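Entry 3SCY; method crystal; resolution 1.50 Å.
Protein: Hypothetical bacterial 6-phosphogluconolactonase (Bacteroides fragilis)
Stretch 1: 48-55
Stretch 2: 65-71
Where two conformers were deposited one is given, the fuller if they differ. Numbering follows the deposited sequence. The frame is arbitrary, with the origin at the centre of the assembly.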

# COMPACT_ATOMS: atom_id res chain seq x y z
N GLU A 48 19.55 3.16 7.33
CA GLU A 48 19.12 3.44 8.70
C GLU A 48 18.07 4.53 8.64
O GLU A 48 18.35 5.67 8.25
N VAL A 49 16.83 4.13 8.95
CA VAL A 49 15.61 4.96 8.91
C VAL A 49 14.67 4.48 9.99
O VAL A 49 14.48 3.28 10.09
N ALA A 50 14.06 5.38 10.76
CA ALA A 50 13.15 4.96 11.82
C ALA A 50 11.75 4.68 11.32
O ALA A 50 11.19 5.49 10.58
N ASN A 51 11.19 3.50 11.69
CA ASN A 51 9.85 3.02 11.35
C ASN A 51 9.42 3.38 9.90
O ASN A 51 8.36 3.99 9.70
N PRO A 52 10.20 2.95 8.89
CA PRO A 52 9.77 3.16 7.49
C PRO A 52 8.74 2.08 7.10
O PRO A 52 9.04 1.16 6.32
N SER A 53 7.54 2.15 7.72
CA SER A 53 6.56 1.07 7.56
C SER A 53 5.86 1.04 6.19
O SER A 53 5.20 0.05 5.85
N TYR A 54 6.00 2.11 5.43
CA TYR A 54 5.49 2.18 4.08
C TYR A 54 6.42 3.05 3.29
O TYR A 54 6.93 4.06 3.80
N LEU A 55 6.66 2.66 2.06
CA LEU A 55 7.53 3.41 1.18
C LEU A 55 7.10 3.21 -0.26
O LEU A 55 6.40 2.25 -0.60
N TYR A 65 10.49 7.37 -1.29
CA TYR A 65 9.92 8.15 -0.20
C TYR A 65 9.36 7.21 0.80
O TYR A 65 8.68 6.26 0.43
N SER A 66 9.65 7.44 2.08
CA SER A 66 9.13 6.56 3.11
C SER A 66 8.46 7.34 4.20
O SER A 66 8.85 8.47 4.47
N VAL A 67 7.50 6.72 4.86
CA VAL A 67 6.95 7.35 6.05
C VAL A 67 7.98 7.10 7.16
O VAL A 67 8.90 6.27 7.00
N ASN A 68 7.82 7.82 8.28
CA ASN A 68 8.51 7.57 9.56
C ASN A 68 7.33 7.48 10.51
O ASN A 68 6.79 8.52 10.90
N GLU A 69 6.86 6.26 10.78
CA GLU A 69 5.62 6.07 11.52
C GLU A 69 5.81 6.17 13.02
O GLU A 69 6.19 5.21 13.69
N PHE A 70 5.52 7.37 13.53
CA PHE A 70 5.60 7.73 14.93
C PHE A 70 4.33 8.40 15.36
O PHE A 70 3.71 9.12 14.57
N SER A 71 3.94 8.14 16.65
CA SER A 71 2.71 8.56 17.32
C SER A 71 2.72 10.02 17.76
O SER A 71 1.65 10.55 18.07

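Where a loop runs beside a strand, side chains can add to a few backbone hydrogen bonds, as residues 48-55 and 65-71 of this hypothetical bacterial 6-phosphogluconolactonase illustrate. Glu 48 lies out of reach of the second stretch. Contact begins with Val 49, whose CB points toward the partner; its t rotamer leaves CG1 4.0 Å from OG of Ser 66. Ala 50 is set sideways, yet its CB meets CE2 of Phe 70 at 3.4 Å, near the plane of the ring and at its edge.

Asn 51 is the most heavily covered residue of the first stretch. Pointing toward the partner in an m rotamer, it lays ND2 over one face of the Phe 70 ring, 3.4 Å from CE1, and the same ND2 donates to O of Glu 69 at 3.1 Å. The backbone O of Asn 51 accepts from N of Glu 69 at 2.9 Å, so main chain and side chain together grip one residue. Phe 70, also m, starts sideways, but its ring end comes nearer, reaching both Ala 50 and Asn 51.

Pro 52 brings CB to 3.9 Å from OG of Ser 66, a p-rotamer hydroxyl already donating to O of Val 67 at 3.1 Å. Ser 53, likewise p, donates from OG to OE1 of Glu 69 at 2.7 Å; the extended t, t side chain of Glu 69 spans the distance to that buried hydroxyl. The same OG of Ser 53 lies 3.5 Å from CG2 of Val 67, an m rotamer.

Tyr 54, its chi1 of -148° between wells, leads its ring away, leaving CB 4.2 Å from CG2 of Val 67, while N of Val 67 donates to O of Tyr 54 at 2.9 Å. At Leu 55, a p, p rotamer, an antiparallel bridge with Ser 66 puts both side chains on one sheet face, CB of Leu 55 to CB of Ser 66 3.8 Å, before the leucine end departs.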

# COMPACT_ATOMS: atom_id res chain seq x y z
CB GLU A 48 20.30 3.83 9.59
CG GLU A 48 21.14 2.62 9.96
CD GLU A 48 21.85 2.65 11.30
OE1 GLU A 48 21.50 3.48 12.17
OE2 GLU A 48 22.75 1.80 11.49
CB VAL A 49 14.89 4.89 7.52
CG1 VAL A 49 13.94 6.08 7.35
CG2 VAL A 49 15.85 4.80 6.35
CB ALA A 50 13.12 6.02 12.89
CB ASN A 51 8.80 3.52 12.33
CG ASN A 51 8.88 2.81 13.64
OD1 ASN A 51 9.41 1.71 13.74
ND2 ASN A 51 8.53 3.52 14.70
CB PRO A 52 11.09 3.04 6.73
CG PRO A 52 11.87 2.02 7.51
CD PRO A 52 11.48 2.19 8.96
CB SER A 53 5.52 1.12 8.66
OG SER A 53 4.78 2.31 8.51
CB TYR A 54 4.02 2.71 4.01
CG TYR A 54 3.26 2.09 2.86
CD1 TYR A 54 2.64 0.85 3.01
CD2 TYR A 54 3.27 2.67 1.60
CE1 TYR A 54 2.07 0.19 1.92
CE2 TYR A 54 2.67 2.03 0.50
CZ TYR A 54 2.07 0.79 0.68
OH TYR A 54 1.49 0.10 -0.37
CB LEU A 55 9.02 3.00 1.37
CG LEU A 55 9.36 1.50 1.34
CD1 LEU A 55 9.43 0.98 -0.07
CD2 LEU A 55 10.72 1.26 1.95
CB TYR A 65 8.83 9.12 -0.71
CG TYR A 65 9.37 10.05 -1.77
CD1 TYR A 65 10.02 11.23 -1.44
CD2 TYR A 65 9.31 9.70 -3.12
CE1 TYR A 65 10.57 12.06 -2.42
CE2 TYR A 65 9.89 10.50 -4.10
CZ TYR A 65 10.51 11.69 -3.75
OH TYR A 65 11.07 12.50 -4.70
CB SER A 66 10.25 5.70 3.71
OG SER A 66 10.98 6.37 4.73
CB VAL A 67 5.56 6.80 6.46
CG1 VAL A 67 4.54 7.01 5.36
CG2 VAL A 67 5.64 5.32 6.89
CB ASN A 68 9.54 8.65 9.91
CG ASN A 68 10.62 8.75 8.86
OD1 ASN A 68 11.52 7.91 8.77
ND2 ASN A 68 10.53 9.75 7.99
CB GLU A 69 4.93 4.76 11.12
CG GLU A 69 3.50 4.70 11.63
CD GLU A 69 2.80 3.36 11.51
OE1 GLU A 69 3.30 2.48 10.77
OE2 GLU A 69 1.72 3.21 12.12
CB PHE A 70 6.81 8.63 15.19
CG PHE A 70 8.07 7.84 15.13
CD1 PHE A 70 8.48 7.08 16.22
CD2 PHE A 70 8.85 7.81 13.98
CE1 PHE A 70 9.65 6.32 16.17
CE2 PHE A 70 9.99 7.02 13.91
CZ PHE A 70 10.40 6.30 15.01
CB SER A 71 2.45 7.67 18.54
OG SER A 71 2.29 6.32 18.16